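PDB 4UUR: putative hemoglobin-like oxygen-binding protein from Pseudoalteromonas haloplanktis, which binds a heme b group in a group II truncated hemoglobin fold and probably serves as an oxygen-binding or oxygen-carrying protein. Local coordinates for residues L92-R95 and H96-F99; L82-K86 and H87-M91; Q103-R106 and D107-M110. All blocks are in the same frame, centred on the assembly; numbering follows the deposited sequence.

Contact 1: residues L92-R95 and H96-F99; sequences LRKR and HMPF. With HEM (protoporphyrin IX containing Fe), chain C.
In His-96, CG stands anti to the carbonyl carbon (chi1 -67°) and chi2 sets the imidazole so that ND1 looks back at Leu-92 while NE2 faces the heme. His-96 ND1 gives Leu-92 O a fairly straight hydrogen bond of 2.7 Å, with the oxygen close to the ring plane. The same oxygen accepts from the backbone His-96 N at 3.0 Å, the two donors reaching it from opposite faces of the carbonyl plane; one acceptor thus fixes both backbone and ring rotation. His-96 NE2 binds the iron at 2.2 Å. Leu-92 CD1 packs against heme CAC at 3.4 Å, and the Phe-99 ring turns a face to heme CMA. The extended chain of Arg-95 carries NE to 2.9 Å from heme O2D, a weak hydrogen bond at the guanidinium edge, while NH1 is held by His-89 O. A leucine in place of Arg-95 would probably leave that propionate without its positively charged mate and the His-89 carbonyl without this donor. Met-97 CE sits over one face of the Arg-93 guanidinium, whose NH1 bonds to Ile-142 O. An axial histidine just past a short helix, its ND1 bonded to a carbonyl one turn back, is typical of the globin proximal heme site.

Contact 2: residues L82-K86 and H87-M91; sequences LFVAK and HGHPM
Phe-83 and His-87, one helical turn apart, meet with their rings inclined at 41°, an oblique pairing in which the centroids are 5.1 Å apart. A CH-pi contact is made by the root of the histidine: His-87 CB lies over the phenyl face, 4.0 Å from the Phe-83 centroid. Because CG of Phe-83 is anti to its amide nitrogen (chi1 -172°), the ring reaches forward along the chain, and its CD1 edge meets Gly-88 O at 3.3 Å. Lys-86 runs alongside His-87, pointing the same way, and its CB covers a face of the imidazole, 4.1 Å from the centroid of the His-87 ring. The imidazole is further tied by NE2 to Glu-71 on helix 63-76.

Val-84 works on the loop beyond: CG2 touches Pro-90 CD at 3.6 Å, the two side chains crossing at about a right angle, and CG1 stands over a face of the His-89 ring. In the backbone, His-87 N bonds to Phe-83 O at 2.6 Å, whereas Gly-88 N reaches Val-84 O only weakly. Gly-88 then departs from helical geometry with a phi of 84°, where a CB would collide with the preceding carbonyl oxygen. Such a glycine of positive phi is a classic helix terminator, and here it ends helix 83-87 and opens the loop leading to the proximal heme segment of the globin.

Contact 3: residues Q103-R106 and D107-M110; sequences QDLR and DQWM. With HEM (protoporphyrin IX containing Fe), chain C.
The side chain of Trp-109 springs from helix 103-120 beside Arg-106, its CB 3.4 Å from Arg-106 O. With CG anti to the backbone nitrogen (chi1 -158°), the indole is laid with one face against the heme. CG meets the root of the vinyl group at CAB; Trp-109 CD1 comes to 3.3 Å from heme C3B; Trp-109 NE1 lies over C4B and CHC while its N-H bonds to the iron-bound water at 3.0 Å, the water lying in the indole plane. Farther out, CE2 passes near C1C, Trp-109 CZ2 is 3.4 Å from heme C2C, and CH2 ends beside the methyl CMC.

Around this part of the helix, polar side chains pair up, two of the pairs four residues apart. Gln-103 NE2 bonds to Asp-107 OD1 at 3.0 Å, approaching from above the carboxylate plane, and the same oxygen forms a long salt bridge of 3.5 Å with NH2 of its neighbour Arg-106, the guanidinium standing nearly upright to the carboxylate at 82°. Met-110 CG lies over one face of that guanidinium. On another side, Gln-108 NE2 reaches Asp-104 OD1 at 3.1 Å, again from above the carboxylate plane, while its OE1 accepts from Leu-54 N and joins helix 52-56 to this one.

The indole N-H therefore presents a single donor to the ligand position of the iron, as the equivalent tryptophan of group II truncated hemoglobins does; it is likely to steady a water or another ligand bound there and to polarise it.

In the fold
The three contacts follow one another along the chain; contacts 1 and 3 flank the heme, and contact 2 borders it through Phe-83. Contacts 1 and 3, centred 15 Å apart, hold opposite faces of the porphyrin: the proximal histidine binds the iron on one side, the water belonging to both contacts on the other, and the side chains of His-96 and Trp-109 are about 6 Å apart at their nearest atoms. Contact 2 joins contact 1 through Arg-95, whose NH1 is 2.5 Å from His-89 O and whose NE is 3.6 Å from Phe-83 CZ, so the loop before helix 92-95 is tied to a propionate-binding residue. Contacts 2 and 3 do not meet; their nearest atoms are about 12 Å apart.

Contact 1: residues L92-R95 and H96-F99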
loop_
_atom_site.group_PDB
_atom_site.type_symbol
_atom_site.label_atom_id
_atom_site.label_comp_id
_atom_site.label_asym_id
_atom_site.label_seq_id
_atom_site.Cartn_x
_atom_site.Cartn_y
_atom_site.Cartn_z
ATOM N N LEU A 92 3.939 11.296 -2.297
ATOM C CA LEU A 92 2.712 10.548 -2.521
ATOM C C LEU A 92 1.489 11.436 -2.640
ATOM O O LEU A 92 0.654 11.179 -3.507
ATOM C CB LEU A 92 2.453 9.516 -1.421
ATOM C CG LEU A 92 3.451 8.358 -1.350
ATOM C CD1 LEU A 92 2.865 7.292 -0.418
ATOM C CD2 LEU A 92 3.789 7.784 -2.730
ATOM N N ARG A 93 1.356 12.466 -1.792
ATOM C CA ARG A 93 0.141 13.284 -1.838
ATOM C C ARG A 93 -0.064 13.853 -3.231
ATOM O O ARG A 93 -1.164 13.770 -3.782
ATOM C CB ARG A 93 0.118 14.422 -0.808
ATOM C CG ARG A 93 -1.182 15.205 -0.897
ATOM C CD ARG A 93 -1.494 16.017 0.332
ATOM N NE ARG A 93 -2.497 17.019 0.028
ATOM C CZ ARG A 93 -3.816 16.849 0.101
ATOM N NH1 ARG A 93 -4.357 15.690 0.475
ATOM N NH2 ARG A 93 -4.622 17.855 -0.219
ATOM N N LYS A 94 1.043 14.369 -3.771
ATOM C CA LYS A 94 1.133 15.034 -5.063
ATOM C C LYS A 94 0.877 14.041 -6.181
ATOM O O LYS A 94 0.041 14.273 -7.050
ATOM C CB LYS A 94 2.537 15.684 -5.226
ATOM C CG LYS A 94 2.735 16.545 -6.481
ATOM C CD LYS A 94 1.757 17.732 -6.535
ATOM C CE LYS A 94 1.489 18.250 -7.958
ATOM N NZ LYS A 94 0.149 18.927 -8.091
ATOM N N ARG A 95 1.622 12.942 -6.157
ATOM C CA ARG A 95 1.425 11.822 -7.086
ATOM C C ARG A 95 -0.013 11.313 -7.203
ATOM O O ARG A 95 -0.366 10.832 -8.246
ATOM C CB ARG A 95 2.312 10.667 -6.684
ATOM C CG ARG A 95 3.612 10.656 -7.419
ATOM C CD ARG A 95 4.297 9.331 -7.205
ATOM N NE ARG A 95 5.515 9.217 -8.001
ATOM C CZ ARG A 95 6.653 9.811 -7.682
ATOM N NH1 ARG A 95 6.733 10.570 -6.604
ATOM N NH2 ARG A 95 7.715 9.634 -8.431
ATOM N N HIS A 96 -0.815 11.415 -6.132
ATOM C CA HIS A 96 -2.281 11.145 -6.160
ATOM C C HIS A 96 -3.171 12.285 -6.545
ATOM O O HIS A 96 -4.396 12.092 -6.656
ATOM C CB HIS A 96 -2.760 10.624 -4.798
ATOM C CG HIS A 96 -2.213 9.277 -4.494
ATOM N ND1 HIS A 96 -0.882 9.074 -4.192
ATOM C CD2 HIS A 96 -2.785 8.057 -4.546
ATOM C CE1 HIS A 96 -0.666 7.783 -4.051
ATOM N NE2 HIS A 96 -1.808 7.148 -4.248
ATOM N N MET A 97 -2.601 13.475 -6.764
ATOM C CA MET A 97 -3.423 14.662 -7.096
ATOM C C MET A 97 -4.209 14.563 -8.417
ATOM O O MET A 97 -5.228 15.259 -8.558
ATOM C CB MET A 97 -2.554 15.963 -7.116
ATOM C CG MET A 97 -2.409 16.694 -5.753
ATOM S SD MET A 97 -4.036 17.198 -5.150
ATOM C CE MET A 97 -3.938 16.822 -3.410
ATOM N N PRO A 98 -3.728 13.759 -9.406
ATOM C CA PRO A 98 -4.559 13.545 -10.592
ATOM C C PRO A 98 -5.903 12.922 -10.270
ATOM O O PRO A 98 -6.806 13.106 -11.038
ATOM C CB PRO A 98 -3.749 12.563 -11.437
ATOM C CG PRO A 98 -2.350 12.841 -11.073
ATOM C CD PRO A 98 -2.375 13.223 -9.607
ATOM N N PHE A 99 -6.031 12.196 -9.146
ATOM C CA PHE A 99 -7.278 11.491 -8.805
ATOM C C PHE A 99 -8.103 12.281 -7.779
ATOM O O PHE A 99 -7.608 13.151 -7.035
ATOM C CB PHE A 99 -6.989 10.063 -8.285
ATOM C CG PHE A 99 -5.881 9.354 -9.027
ATOM C CD1 PHE A 99 -6.086 8.859 -10.314
ATOM C CD2 PHE A 99 -4.636 9.202 -8.470
ATOM C CE1 PHE A 99 -5.074 8.201 -11.007
ATOM C CE2 PHE A 99 -3.603 8.583 -9.153
ATOM C CZ PHE A 99 -3.819 8.077 -10.427
HETATM C CHA HEM C . -0.733 4.902 -7.307
HETATM C CHB HEM C . -5.235 5.219 -5.479
HETATM C CHC HEM C . -3.257 5.627 -1.062
HETATM C CHD HEM C . 0.969 4.334 -2.872
HETATM C C1A HEM C . -2.110 4.982 -7.197
HETATM C C2A HEM C . -3.000 4.946 -8.272
HETATM C C3A HEM C . -4.258 5.011 -7.751
HETATM C C4A HEM C . -4.168 5.110 -6.343
HETATM C CMA HEM C . -5.561 5.001 -8.541
HETATM C CAA HEM C . -2.673 4.856 -9.749
HETATM C CBA HEM C . -1.822 3.636 -10.099
HETATM C CGA HEM C . -2.059 3.056 -11.479
HETATM O O1A HEM C . -3.111 2.497 -11.854
HETATM O O2A HEM C . -1.102 3.101 -12.268
HETATM C C1B HEM C . -5.069 5.402 -4.096
HETATM C C2B HEM C . -6.115 5.768 -3.196
HETATM C C3B HEM C . -5.555 5.895 -1.950
HETATM C C4B HEM C . -4.129 5.649 -2.147
HETATM C CMB HEM C . -7.570 5.900 -3.611
HETATM C CAB HEM C . -6.014 6.258 -0.572
HETATM C CBB HEM C . -7.192 6.739 -0.349
HETATM C C1C HEM C . -1.932 5.215 -1.122
HETATM C C2C HEM C . -1.072 4.985 -0.036
HETATM C C3C HEM C . 0.142 4.640 -0.577
HETATM C C4C HEM C . -0.014 4.620 -1.983
HETATM C CMC HEM C . -1.453 5.161 1.428
HETATM C CAC HEM C . 1.412 4.251 0.076
HETATM C CBC HEM C . 1.499 4.021 1.381
HETATM C C1D HEM C . 0.795 4.450 -4.216
HETATM C C2D HEM C . 1.934 4.321 -5.120
HETATM C C3D HEM C . 1.459 4.476 -6.337
HETATM C C4D HEM C . 0.033 4.717 -6.179
HETATM C CMD HEM C . 3.384 4.079 -4.801
HETATM C CAD HEM C . 2.263 4.484 -7.625
HETATM C CBD HEM C . 2.529 5.963 -7.921
HETATM C CGD HEM C . 3.418 6.216 -9.144
HETATM O O1D HEM C . 3.753 5.308 -9.920
HETATM O O2D HEM C . 3.844 7.356 -9.419
HETATM N NA HEM C . -2.852 5.039 -6.012
HETATM N NB HEM C . -3.942 5.346 -3.414
HETATM N NC HEM C . -1.282 4.959 -2.266
HETATM N ND HEM C . -0.324 4.632 -4.879
HETATM FE FE HEM C . -2.038 4.983 -4.185
HETATM O O HOH W 1 -2.392 2.819 -4.158
#

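Contact 2: residues L82-K86 and H87-M91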
loop_
_atom_site.group_PDB
_atom_site.type_symbol
_atom_site.label_atom_id
_atom_site.label_comp_id
_atom_site.label_asym_id
_atom_site.label_seq_id
_atom_site.Cartn_x
_atom_site.Cartn_y
_atom_site.Cartn_z
ATOM N N LEU A 82 13.872 1.034 -3.920
ATOM C CA LEU A 82 13.788 0.635 -5.304
ATOM C C LEU A 82 12.950 1.665 -6.048
ATOM O O LEU A 82 13.146 1.877 -7.239
ATOM C CB LEU A 82 13.173 -0.750 -5.413
ATOM C CG LEU A 82 14.061 -1.870 -4.913
ATOM C CD1 LEU A 82 13.220 -3.103 -4.704
ATOM C CD2 LEU A 82 15.178 -2.167 -5.900
ATOM N N PHE A 83 12.017 2.282 -5.329
ATOM C CA PHE A 83 11.135 3.320 -5.869
ATOM C C PHE A 83 11.947 4.559 -6.126
ATOM O O PHE A 83 12.100 4.953 -7.280
ATOM C CB PHE A 83 9.985 3.659 -4.903
ATOM C CG PHE A 83 8.941 4.588 -5.485
ATOM C CD1 PHE A 83 9.090 5.961 -5.415
ATOM C CD2 PHE A 83 7.801 4.074 -6.110
ATOM C CE1 PHE A 83 8.132 6.805 -5.953
ATOM C CE2 PHE A 83 6.836 4.915 -6.650
ATOM C CZ PHE A 83 6.992 6.279 -6.554
ATOM N N VAL A 84 12.498 5.150 -5.068
ATOM C CA VAL A 84 13.321 6.343 -5.232
ATOM C C VAL A 84 14.500 6.143 -6.216
ATOM O O VAL A 84 14.926 7.092 -6.843
ATOM C CB VAL A 84 13.870 6.896 -3.903
ATOM C CG1 VAL A 84 14.530 8.260 -4.143
ATOM C CG2 VAL A 84 12.775 7.041 -2.871
ATOM N N ALA A 85 15.016 4.931 -6.361
ATOM C CA ALA A 85 16.007 4.658 -7.400
ATOM C C ALA A 85 15.418 4.855 -8.787
ATOM O O ALA A 85 16.055 5.418 -9.662
ATOM C CB ALA A 85 16.553 3.236 -7.288
ATOM N N LYS A 86 14.217 4.358 -9.002
ATOM C CA LYS A 86 13.693 4.242 -10.353
ATOM C C LYS A 86 12.701 5.341 -10.727
ATOM O O LYS A 86 12.563 5.650 -11.900
ATOM C CB LYS A 86 13.035 2.877 -10.512
ATOM C CG LYS A 86 12.765 2.450 -11.947
ATOM C CD LYS A 86 12.386 0.977 -12.021
ATOM C CE LYS A 86 13.399 0.108 -11.283
ATOM N NZ LYS A 86 13.520 -1.231 -11.913
ATOM N N HIS A 87 12.007 5.920 -9.745
ATOM C CA HIS A 87 10.931 6.883 -10.015
ATOM C C HIS A 87 11.120 8.216 -9.299
ATOM O O HIS A 87 10.301 9.103 -9.505
ATOM C CB HIS A 87 9.544 6.284 -9.624
ATOM C CG HIS A 87 9.280 4.917 -10.198
ATOM N ND1 HIS A 87 8.808 4.721 -11.480
ATOM C CD2 HIS A 87 9.440 3.680 -9.670
ATOM C CE1 HIS A 87 8.698 3.427 -11.722
ATOM N NE2 HIS A 87 9.077 2.772 -10.639
ATOM N N GLY A 88 12.159 8.373 -8.464
ATOM C CA GLY A 88 12.333 9.597 -7.655
ATOM C C GLY A 88 11.544 9.593 -6.348
ATOM O O GLY A 88 10.885 8.621 -6.026
ATOM N N HIS A 89 11.597 10.687 -5.594
ATOM C CA HIS A 89 10.945 10.763 -4.278
ATOM C C HIS A 89 9.415 10.533 -4.297
ATOM O O HIS A 89 8.729 11.054 -5.165
ATOM C CB HIS A 89 11.243 12.116 -3.612
ATOM C CG HIS A 89 12.693 12.314 -3.280
ATOM N ND1 HIS A 89 13.288 11.742 -2.174
ATOM C CD2 HIS A 89 13.669 13.006 -3.916
ATOM C CE1 HIS A 89 14.564 12.080 -2.137
ATOM N NE2 HIS A 89 14.822 12.846 -3.183
ATOM N N PRO A 90 8.881 9.761 -3.326
ATOM C CA PRO A 90 7.461 9.505 -3.105
ATOM C C PRO A 90 6.458 10.638 -3.363
ATOM O O PRO A 90 5.542 10.484 -4.168
ATOM C CB PRO A 90 7.436 9.114 -1.639
ATOM C CG PRO A 90 8.688 8.318 -1.494
ATOM C CD PRO A 90 9.687 8.891 -2.453
ATOM N N MET A 91 6.588 11.755 -2.674
ATOM C CA MET A 91 5.685 12.861 -2.928
ATOM C C MET A 91 4.279 12.297 -3.097
ATOM O O MET A 91 3.524 12.748 -3.948
ATOM C CB MET A 91 6.095 13.551 -4.236
ATOM C CG MET A 91 7.570 13.919 -4.324
ATOM S SD MET A 91 7.896 15.540 -3.607
ATOM C CE MET A 91 7.260 16.649 -4.879
#

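Contact 3: residues Q103-R106 and D107-M110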
loop_
_atom_site.group_PDB
_atom_site.type_symbol
_atom_site.label_atom_id
_atom_site.label_comp_id
_atom_site.label_asym_id
_atom_site.label_seq_id
_atom_site.Cartn_x
_atom_site.Cartn_y
_atom_site.Cartn_z
ATOM N N GLN A 103 -12.906 10.401 1.698
ATOM C CA GLN A 103 -12.888 9.543 2.873
ATOM C C GLN A 103 -13.261 8.102 2.506
ATOM O O GLN A 103 -12.622 7.124 2.911
ATOM C CB GLN A 103 -13.916 10.093 3.904
ATOM C CG GLN A 103 -13.901 9.432 5.283
ATOM C CD GLN A 103 -12.541 9.534 5.960
ATOM O OE1 GLN A 103 -12.015 10.637 6.152
ATOM N NE2 GLN A 103 -11.956 8.382 6.317
ATOM N N ASP A 104 -14.320 7.987 1.740
ATOM C CA ASP A 104 -14.823 6.708 1.329
ATOM C C ASP A 104 -13.731 5.838 0.658
ATOM O O ASP A 104 -13.613 4.635 0.945
ATOM C CB ASP A 104 -16.015 6.950 0.413
ATOM C CG ASP A 104 -16.531 5.693 -0.235
ATOM O OD1 ASP A 104 -16.475 4.605 0.406
ATOM O OD2 ASP A 104 -17.022 5.831 -1.398
ATOM N N LEU A 105 -12.958 6.437 -0.234
ATOM C CA LEU A 105 -11.915 5.714 -0.930
ATOM C C LEU A 105 -10.714 5.455 -0.038
ATOM O O LEU A 105 -10.088 4.412 -0.155
ATOM C CB LEU A 105 -11.483 6.440 -2.218
ATOM C CG LEU A 105 -12.489 6.453 -3.359
ATOM C CD1 LEU A 105 -12.069 7.506 -4.412
ATOM C CD2 LEU A 105 -12.624 5.076 -3.983
ATOM N N ARG A 106 -10.389 6.392 0.835
ATOM C CA ARG A 106 -9.397 6.147 1.856
ATOM C C ARG A 106 -9.733 4.918 2.732
ATOM O O ARG A 106 -8.861 4.104 3.024
ATOM C CB ARG A 106 -9.237 7.340 2.769
ATOM C CG ARG A 106 -7.910 7.293 3.528
ATOM C CD ARG A 106 -8.029 7.637 5.018
ATOM N NE ARG A 106 -8.570 6.530 5.807
ATOM C CZ ARG A 106 -8.040 6.010 6.919
ATOM N NH1 ARG A 106 -6.925 6.458 7.493
ATOM N NH2 ARG A 106 -8.667 4.998 7.468
ATOM N N ASP A 107 -10.995 4.793 3.123
ATOM C CA ASP A 107 -11.409 3.691 3.986
ATOM C C ASP A 107 -11.360 2.352 3.264
ATOM O O ASP A 107 -10.984 1.359 3.868
ATOM C CB ASP A 107 -12.825 3.924 4.527
ATOM C CG ASP A 107 -12.900 5.078 5.514
ATOM O OD1 ASP A 107 -11.920 5.417 6.198
ATOM O OD2 ASP A 107 -13.991 5.654 5.607
ATOM N N GLN A 108 -11.786 2.337 1.995
ATOM C CA GLN A 108 -11.605 1.187 1.111
ATOM C C GLN A 108 -10.140 0.736 0.971
ATOM O O GLN A 108 -9.876 -0.476 0.948
ATOM C CB GLN A 108 -12.124 1.497 -0.277
ATOM C CG GLN A 108 -13.635 1.466 -0.356
ATOM C CD GLN A 108 -14.139 1.944 -1.695
ATOM O OE1 GLN A 108 -13.789 1.403 -2.724
ATOM N NE2 GLN A 108 -14.948 2.971 -1.684
ATOM N N TRP A 109 -9.228 1.700 0.820
ATOM C CA TRP A 109 -7.794 1.431 0.737
ATOM C C TRP A 109 -7.311 0.848 2.052
ATOM O O TRP A 109 -6.565 -0.149 2.050
ATOM C CB TRP A 109 -7.020 2.712 0.485
ATOM C CG TRP A 109 -5.687 2.523 -0.115
ATOM C CD1 TRP A 109 -5.363 2.656 -1.438
ATOM C CD2 TRP A 109 -4.486 2.151 0.552
ATOM N NE1 TRP A 109 -4.024 2.429 -1.627
ATOM C CE2 TRP A 109 -3.461 2.120 -0.413
ATOM C CE3 TRP A 109 -4.158 1.888 1.874
ATOM C CZ2 TRP A 109 -2.139 1.791 -0.091
ATOM C CZ3 TRP A 109 -2.813 1.580 2.180
ATOM C CH2 TRP A 109 -1.857 1.525 1.222
ATOM N N MET A 110 -7.695 1.466 3.181
ATOM C CA MET A 110 -7.311 0.903 4.493
ATOM C C MET A 110 -7.890 -0.478 4.810
ATOM O O MET A 110 -7.194 -1.354 5.310
ATOM C CB MET A 110 -7.588 1.867 5.618
ATOM C CG MET A 110 -6.537 2.956 5.695
ATOM S SD MET A 110 -4.823 2.368 5.638
ATOM C CE MET A 110 -4.778 1.507 7.216
HETATM C CHA HEM C . -0.733 4.902 -7.307
HETATM C CHB HEM C . -5.235 5.219 -5.479
HETATM C CHC HEM C . -3.257 5.627 -1.062
HETATM C CHD HEM C . 0.969 4.334 -2.872
HETATM C C1A HEM C . -2.110 4.982 -7.197
HETATM C C2A HEM C . -3.000 4.946 -8.272
HETATM C C3A HEM C . -4.258 5.011 -7.751
HETATM C C4A HEM C . -4.168 5.110 -6.343
HETATM C CMA HEM C . -5.561 5.001 -8.541
HETATM C CAA HEM C . -2.673 4.856 -9.749
HETATM C CBA HEM C . -1.822 3.636 -10.099
HETATM C CGA HEM C . -2.059 3.056 -11.479
HETATM O O1A HEM C . -3.111 2.497 -11.854
HETATM O O2A HEM C . -1.102 3.101 -12.268
HETATM C C1B HEM C . -5.069 5.402 -4.096
HETATM C C2B HEM C . -6.115 5.768 -3.196
HETATM C C3B HEM C . -5.555 5.895 -1.950
HETATM C C4B HEM C . -4.129 5.649 -2.147
HETATM C CMB HEM C . -7.570 5.900 -3.611
HETATM C CAB HEM C . -6.014 6.258 -0.572
HETATM C CBB HEM C . -7.192 6.739 -0.349
HETATM C C1C HEM C . -1.932 5.215 -1.122
HETATM C C2C HEM C . -1.072 4.985 -0.036
HETATM C C3C HEM C . 0.142 4.640 -0.577
HETATM C C4C HEM C . -0.014 4.620 -1.983
HETATM C CMC HEM C . -1.453 5.161 1.428
HETATM C CAC HEM C . 1.412 4.251 0.076
HETATM C CBC HEM C . 1.499 4.021 1.381
HETATM C C1D HEM C . 0.795 4.450 -4.216
HETATM C C2D HEM C . 1.934 4.321 -5.120
HETATM C C3D HEM C . 1.459 4.476 -6.337
HETATM C C4D HEM C . 0.033 4.717 -6.179
HETATM C CMD HEM C . 3.384 4.079 -4.801
HETATM C CAD HEM C . 2.263 4.484 -7.625
HETATM C CBD HEM C . 2.529 5.963 -7.921
HETATM C CGD HEM C . 3.418 6.216 -9.144
HETATM O O1D HEM C . 3.753 5.308 -9.920
HETATM O O2D HEM C . 3.844 7.356 -9.419
HETATM N NA HEM C . -2.852 5.039 -6.012
HETATM N NB HEM C . -3.942 5.346 -3.414
HETATM N NC HEM C . -1.282 4.959 -2.266
HETATM N ND HEM C . -0.324 4.632 -4.879
HETATM FE FE HEM C . -2.038 4.983 -4.185
HETATM O O HOH W 1 -2.392 2.819 -4.158
#